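Local coordinates for Udp-n-acetylglucosamine pyrophosphorylase (Trypanosoma brucei, PDB 4BQH), which probably catalyses the formation of UDP-N-acetylglucosamine and diphosphate from N-acetylglucosamine 1-phosphate and UTP, at residues A[44-49]-A[210-215]; A[240-245]-A[401-406]. One frame throughout, in Å; residues are numbered along the deposited sequence.

Overall arrangement
Contact 1 comes first along the chain. It joins the loop between helices 32-44 and 51-64 to the segment 210-215, which carries strand 213-214, and closes a loop of 160 residues. Contact 2 opens afterwards. It joins the start of helix 241-246 to residues 401-406, just after strand 394-400, and closes a second loop of 155 residues. The two loops follow in series and neither nest nor cross. The contact centres are about 13 Å apart. Q210 of contact 1 packs on A240 and A244 of contact 2. Both contacts also touch 9VU, so the inhibitor pocket draws on the N-terminal loop, the 210-215 segment, the helix start and the loop just after strand 394-400.

Contact 1 of 2, residues A[44-49]-A[210-215]; sequences NELAGV and QSSVPC. With 9VU ((3S)-3-[2-(1,3-benzodioxol-5-yl)-2-oxidanylidene-ethyl]-4-bromanyl-5-methyl-3-oxidanyl-1H-indol-2-one), chain C.
With chi1 at -66°, S211 sets OG anti to its carbonyl carbon and brings it to A47 O, in the type II beta turn from L46 to V49. S211 OG donates to A47 O at 2.6 Å, in the carbonyl plane and on a lone pair. The turn itself is closed by V49 N to L46 O, at 3.1 Å. G48 has a positive phi, which suits glycine. A water also links S211 OG with A47 N.

E45 O receives S212 N at 2.9 Å, nearly straight at 165°. S211 CA adds a CH...O contact to the same oxygen.

S212 puts OG between its backbone N and carbonyl carbon (chi1 60°), and L46 CG lies 3.4 Å from this OG. Beyond it, L46 CD2 packs on P214 CD at 3.8 Å. A second water joins S212 OG to E45 OE1, which also forms a salt bridge with R230. S212 O is buried here and has no polar partner.

The turn and the 213-214 strand together line the pocket of the inhibitor 9VU. V213 CG2 meets 9VU CAS at 3.6 Å, and 9VU NAG donates to G48 O at 2.8 Å.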
loop_
_atom_site.group_PDB
_atom_site.type_symbol
_atom_site.label_atom_id
_atom_site.label_comp_id
_atom_site.label_asym_id
_atom_site.label_seq_id
_atom_site.Cartn_x
_atom_site.Cartn_y
_atom_site.Cartn_z
ATOM N N ASN A 44 3.716 22.761 -5.345
ATOM C CA ASN A 44 3.183 21.535 -5.927
ATOM C C ASN A 44 3.771 20.256 -5.374
ATOM O O ASN A 44 3.126 19.205 -5.466
ATOM C CB ASN A 44 3.382 21.538 -7.437
ATOM C CG ASN A 44 2.776 22.758 -8.086
ATOM O OD1 ASN A 44 1.775 23.297 -7.600
ATOM N ND2 ASN A 44 3.391 23.219 -9.166
ATOM N N GLU A 45 4.995 20.330 -4.848
ATOM C CA GLU A 45 5.677 19.120 -4.357
ATOM C C GLU A 45 5.800 19.105 -2.846
ATOM O O GLU A 45 6.022 18.039 -2.276
ATOM C CB GLU A 45 7.085 18.985 -4.948
ATOM C CG GLU A 45 7.092 18.887 -6.461
ATOM C CD GLU A 45 8.506 18.737 -6.986
ATOM O OE1 GLU A 45 9.207 17.787 -6.574
ATOM O OE2 GLU A 45 8.923 19.574 -7.799
ATOM N N LEU A 46 5.734 20.278 -2.218
ATOM C CA LEU A 46 5.745 20.372 -0.744
ATOM C C LEU A 46 4.497 21.075 -0.201
ATOM O O LEU A 46 4.551 21.778 0.815
ATOM C CB LEU A 46 7.023 21.064 -0.226
ATOM C CG LEU A 46 8.265 20.190 -0.458
ATOM C CD1 LEU A 46 9.002 20.758 -1.643
ATOM C CD2 LEU A 46 9.151 20.129 0.785
ATOM N N ALA A 47 3.383 20.901 -0.905
ATOM C CA ALA A 47 2.116 21.502 -0.487
ATOM C C ALA A 47 1.821 21.143 0.973
ATOM O O ALA A 47 1.980 19.982 1.382
ATOM C CB ALA A 47 0.987 21.029 -1.397
ATOM N N GLY A 48 1.436 22.140 1.758
ATOM C CA GLY A 48 0.994 21.915 3.124
ATOM C C GLY A 48 2.097 21.760 4.157
ATOM O O GLY A 48 1.826 21.887 5.353
ATOM N N VAL A 49 3.345 21.524 3.706
ATOM C CA VAL A 49 4.479 21.340 4.627
ATOM C C VAL A 49 4.676 22.582 5.487
ATOM O O VAL A 49 4.749 23.715 4.977
ATOM C CB VAL A 49 5.794 21.020 3.866
ATOM C CG1 VAL A 49 7.023 21.196 4.770
ATOM C CG2 VAL A 49 5.735 19.621 3.241
ATOM N N GLN A 210 1.000 13.451 -2.774
ATOM C CA GLN A 210 1.663 13.557 -1.481
ATOM C C GLN A 210 2.668 14.681 -1.555
ATOM O O GLN A 210 2.986 15.190 -2.654
ATOM C CB GLN A 210 2.394 12.246 -1.143
ATOM C CG GLN A 210 3.480 11.841 -2.128
ATOM C CD GLN A 210 3.868 10.403 -1.916
ATOM O OE1 GLN A 210 4.599 10.080 -0.967
ATOM N NE2 GLN A 210 3.298 9.515 -2.728
ATOM N N SER A 211 3.201 15.030 -0.395
ATOM C CA SER A 211 4.300 15.983 -0.315
ATOM C C SER A 211 5.616 15.302 -0.013
ATOM O O SER A 211 5.680 14.330 0.729
ATOM C CB SER A 211 3.982 17.048 0.722
ATOM O OG SER A 211 2.869 17.800 0.231
ATOM N N SER A 212 6.681 15.827 -0.599
ATOM C CA SER A 212 8.019 15.399 -0.256
ATOM C C SER A 212 8.458 16.107 1.036
ATOM O O SER A 212 7.771 17.001 1.551
ATOM C CB SER A 212 8.961 15.717 -1.403
ATOM O OG SER A 212 8.975 17.119 -1.649
ATOM N N VAL A 213 9.598 15.692 1.581
ATOM C CA VAL A 213 10.086 16.227 2.856
ATOM C C VAL A 213 11.490 16.801 2.606
ATOM O O VAL A 213 12.311 16.140 1.965
ATOM C CB VAL A 213 10.165 15.100 3.909
ATOM C CG1 VAL A 213 10.804 15.593 5.207
ATOM C CG2 VAL A 213 8.755 14.594 4.222
ATOM N N PRO A 214 11.763 18.025 3.085
ATOM C CA PRO A 214 13.124 18.610 2.823
ATOM C C PRO A 214 14.264 17.791 3.438
ATOM O O PRO A 214 14.035 17.043 4.420
ATOM C CB PRO A 214 13.070 19.962 3.532
ATOM C CG PRO A 214 11.604 20.272 3.686
ATOM C CD PRO A 214 10.921 18.937 3.875
ATOM N N CYS A 215 15.466 17.913 2.869
ATOM C CA CYS A 215 16.677 17.365 3.473
ATOM C C CYS A 215 17.509 18.481 4.098
ATOM O O CYS A 215 17.521 19.609 3.592
ATOM C CB CYS A 215 17.551 16.676 2.446
ATOM S SG CYS A 215 16.634 15.938 1.091
HETATM O OAN 9VU C . 4.215 19.802 7.865
HETATM C CAH 9VU C . 3.073 19.303 7.836
HETATM N NAG 9VU C . 2.005 19.917 7.321
HETATM C CAC 9VU C . 0.918 19.114 7.483
HETATM C CAB 9VU C . -0.351 19.347 7.134
HETATM C CAA 9VU C . -1.389 18.436 7.391
HETATM C CAF 9VU C . -1.060 17.248 8.054
HETATM C CAJ 9VU C . -2.087 16.287 8.344
HETATM C CAE 9VU C . 0.295 17.049 8.403
HETATM BR BRA 9VU C . 0.710 15.397 9.242
HETATM C CAD 9VU C . 1.266 17.962 8.122
HETATM C CAI 9VU C . 2.682 18.046 8.375
HETATM O OAL 9VU C . 2.919 18.131 9.783
HETATM C CAM 9VU C . 3.527 16.830 7.911
HETATM C CAO 9VU C . 3.590 16.667 6.379
HETATM O OAP 9VU C . 3.136 17.584 5.678
HETATM C CAQ 9VU C . 4.215 15.498 5.853
HETATM C CAV 9VU C . 4.484 14.369 6.629
HETATM C CAU 9VU C . 5.085 13.282 6.113
HETATM O OAY 9VU C . 5.401 12.106 6.731
HETATM C CAX 9VU C . 6.370 11.496 5.835
HETATM O OAW 9VU C . 6.000 12.008 4.550
HETATM C CAT 9VU C . 5.427 13.220 4.827
HETATM C CAS 9VU C . 5.187 14.261 4.012
HETATM C CAR 9VU C . 4.569 15.411 4.500
HETATM O O HOH W 1 2.760 18.348 -2.633
HETATM O O HOH W 2 10.373 17.896 -4.100
HETATM O O HOH W 3 5.608 15.355 -4.146
#

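Contact 2 of 2, residues A[240-245]-A[401-406]; sequences AVFAAL and AFLFDL. With 9VU ((3S)-3-[2-(1,3-benzodioxol-5-yl)-2-oxidanylidene-ethyl]-4-bromanyl-5-methyl-3-oxidanyl-1H-indol-2-one), chain C.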
loop_
_atom_site.group_PDB
_atom_site.type_symbol
_atom_site.label_atom_id
_atom_site.label_comp_id
_atom_site.label_asym_id
_atom_site.label_seq_id
_atom_site.Cartn_x
_atom_site.Cartn_y
_atom_site.Cartn_z
ATOM N N ALA A 240 3.323 9.776 4.729
ATOM C CA ALA A 240 2.791 10.908 3.923
ATOM C C ALA A 240 1.278 10.862 3.648
ATOM O O ALA A 240 0.692 11.886 3.251
ATOM C CB ALA A 240 3.553 11.044 2.594
ATOM N N VAL A 241 0.661 9.691 3.829
ATOM C CA VAL A 241 -0.766 9.521 3.531
ATOM C C VAL A 241 -1.612 10.512 4.303
ATOM O O VAL A 241 -2.585 11.032 3.770
ATOM C CB VAL A 241 -1.336 8.079 3.764
ATOM C CG1 VAL A 241 -0.713 7.086 2.793
ATOM C CG2 VAL A 241 -1.174 7.595 5.201
ATOM N N PHE A 242 -1.248 10.768 5.563
ATOM C CA PHE A 242 -2.139 11.572 6.411
ATOM C C PHE A 242 -2.253 13.017 5.947
ATOM O O PHE A 242 -3.365 13.549 5.802
ATOM C CB PHE A 242 -1.724 11.468 7.881
ATOM C CG PHE A 242 -1.720 10.069 8.385
ATOM C CD1 PHE A 242 -2.933 9.370 8.562
ATOM C CD2 PHE A 242 -0.532 9.433 8.678
ATOM C CE1 PHE A 242 -2.933 8.069 9.010
ATOM C CE2 PHE A 242 -0.525 8.125 9.140
ATOM C CZ PHE A 242 -1.731 7.445 9.307
ATOM N N ALA A 243 -1.107 13.635 5.682
ATOM C CA ALA A 243 -1.048 14.987 5.123
ATOM C C ALA A 243 -1.690 15.047 3.743
ATOM O O ALA A 243 -2.426 16.003 3.423
ATOM C CB ALA A 243 0.407 15.456 5.062
ATOM N N ALA A 244 -1.446 14.022 2.933
ATOM C CA ALA A 244 -1.990 13.999 1.590
ATOM C C ALA A 244 -3.527 13.945 1.596
ATOM O O ALA A 244 -4.152 14.663 0.826
ATOM C CB ALA A 244 -1.373 12.866 0.775
ATOM N N LEU A 245 -4.113 13.125 2.473
ATOM C CA LEU A 245 -5.565 13.039 2.605
ATOM C C LEU A 245 -6.151 14.314 3.214
ATOM O O LEU A 245 -7.330 14.566 3.061
ATOM C CB LEU A 245 -5.955 11.823 3.456
ATOM C CG LEU A 245 -5.804 10.468 2.772
ATOM C CD1 LEU A 245 -5.878 9.382 3.844
ATOM C CD2 LEU A 245 -6.863 10.222 1.684
ATOM N N ALA A 401 8.607 9.199 7.758
ATOM C CA ALA A 401 7.654 8.642 8.707
ATOM C C ALA A 401 6.771 7.625 8.004
ATOM O O ALA A 401 6.547 7.711 6.793
ATOM C CB ALA A 401 6.807 9.738 9.368
ATOM N N PHE A 402 6.285 6.652 8.775
ATOM C CA PHE A 402 5.511 5.524 8.224
ATOM C C PHE A 402 4.171 5.409 8.917
ATOM O O PHE A 402 4.000 5.935 10.028
ATOM C CB PHE A 402 6.312 4.228 8.402
ATOM C CG PHE A 402 7.666 4.333 7.818
ATOM C CD1 PHE A 402 7.828 4.294 6.431
ATOM C CD2 PHE A 402 8.759 4.619 8.623
ATOM C CE1 PHE A 402 9.078 4.484 5.871
ATOM C CE2 PHE A 402 10.030 4.787 8.060
ATOM C CZ PHE A 402 10.183 4.721 6.682
ATOM N N LEU A 403 3.217 4.751 8.264
ATOM C CA LEU A 403 1.921 4.536 8.854
ATOM C C LEU A 403 2.086 4.001 10.277
ATOM O O LEU A 403 1.445 4.511 11.200
ATOM C CB LEU A 403 1.085 3.585 7.986
ATOM C CG LEU A 403 0.585 4.342 6.751
ATOM C CD1 LEU A 403 0.555 3.467 5.522
ATOM C CD2 LEU A 403 -0.784 4.866 7.073
ATOM N N PHE A 404 2.993 3.044 10.467
ATOM C CA PHE A 404 3.151 2.414 11.794
ATOM C C PHE A 404 3.593 3.365 12.896
ATOM O O PHE A 404 3.412 3.068 14.064
ATOM C CB PHE A 404 4.032 1.139 11.785
ATOM C CG PHE A 404 5.492 1.373 11.433
ATOM C CD1 PHE A 404 6.364 2.009 12.335
ATOM C CD2 PHE A 404 6.003 0.925 10.207
ATOM C CE1 PHE A 404 7.696 2.232 12.010
ATOM C CE2 PHE A 404 7.359 1.128 9.894
ATOM C CZ PHE A 404 8.199 1.770 10.796
ATOM N N ASP A 405 4.164 4.511 12.539
ATOM C CA ASP A 405 4.567 5.471 13.576
ATOM C C ASP A 405 3.341 6.054 14.273
ATOM O O ASP A 405 3.445 6.580 15.388
ATOM C CB ASP A 405 5.387 6.609 12.943
ATOM C CG ASP A 405 6.800 6.175 12.569
ATOM O OD1 ASP A 405 7.513 5.570 13.418
ATOM O OD2 ASP A 405 7.228 6.491 11.442
ATOM N N LEU A 406 2.188 5.992 13.601
ATOM C CA LEU A 406 0.968 6.552 14.180
ATOM C C LEU A 406 0.099 5.519 14.904
ATOM O O LEU A 406 -0.934 5.887 15.492
ATOM C CB LEU A 406 0.140 7.268 13.101
ATOM C CG LEU A 406 0.696 8.624 12.600
ATOM C CD1 LEU A 406 0.808 9.681 13.684
ATOM C CD2 LEU A 406 2.043 8.404 11.951
HETATM O OAN 9VU C . 4.215 19.802 7.865
HETATM C CAH 9VU C . 3.073 19.303 7.836
HETATM N NAG 9VU C . 2.005 19.917 7.321
HETATM C CAC 9VU C . 0.918 19.114 7.483
HETATM C CAB 9VU C . -0.351 19.347 7.134
HETATM C CAA 9VU C . -1.389 18.436 7.391
HETATM C CAF 9VU C . -1.060 17.248 8.054
HETATM C CAJ 9VU C . -2.087 16.287 8.344
HETATM C CAE 9VU C . 0.295 17.049 8.403
HETATM BR BRA 9VU C . 0.710 15.397 9.242
HETATM C CAD 9VU C . 1.266 17.962 8.122
HETATM C CAI 9VU C . 2.682 18.046 8.375
HETATM O OAL 9VU C . 2.919 18.131 9.783
HETATM C CAM 9VU C . 3.527 16.830 7.911
HETATM C CAO 9VU C . 3.590 16.667 6.379
HETATM O OAP 9VU C . 3.136 17.584 5.678
HETATM C CAQ 9VU C . 4.215 15.498 5.853
HETATM C CAV 9VU C . 4.484 14.369 6.629
HETATM C CAU 9VU C . 5.085 13.282 6.113
HETATM O OAY 9VU C . 5.401 12.106 6.731
HETATM C CAX 9VU C . 6.370 11.496 5.835
HETATM O OAW 9VU C . 6.000 12.008 4.550
HETATM C CAT 9VU C . 5.427 13.220 4.827
HETATM C CAS 9VU C . 5.187 14.261 4.012
HETATM C CAR 9VU C . 4.569 15.411 4.500
#
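The F242 ring meets L403 and L406 obliquely, while V241 CG2 lies on one of its faces, 3.8 Å above the plane and over the centre. F242 CZ touches L403 CD2 at 3.5 Å. F242 CE2 touches L406 CG at 3.7 Å, and these two side chains slide past each other in opposite directions. M367, A370 and M374 of helix 364-374 also pack on F242.

The contact joins the first turn of helix 241-246 to the turns that follow strand 394-400, inside a protein of the GT-A clan. F242 sets CG anti to its carbonyl carbon (chi1 -58°), and the ring extends toward L403 and L406. V241 turns CG2 between its backbone N and carbonyl carbon (chi1 -66° for CG1). V241 CG2 reaches L403 CD2 at 3.3 Å, tighter than usual for two carbons. L403 CD2 thus sits against both V241 CG2 and F242 CZ. The V241 and L403 side chains cross at about a right angle.

The 401-406 segment is braced from within. F402 N donates to D405 OD2 at 2.8 Å and 163°, on the anti side of the carboxylate. D405 N returns a bond to F402 O. N238 OD1 holds L403 N, and the F402 ring meets H381 edge-to-face.

A240 and A243 border the inhibitor. A240 CB lies 3.3 Å from 9VU OAW, and A243 CB lies 3.5 Å from 9VU OAP. A401 CB also borders the dioxole end of 9VU.

The contact between the two segments is apolar: valine and leucine carbons meet each other and the F242 ring. Their hold thus rests on shape and close packing, with the polar bonds kept within each segment or made to neighbours.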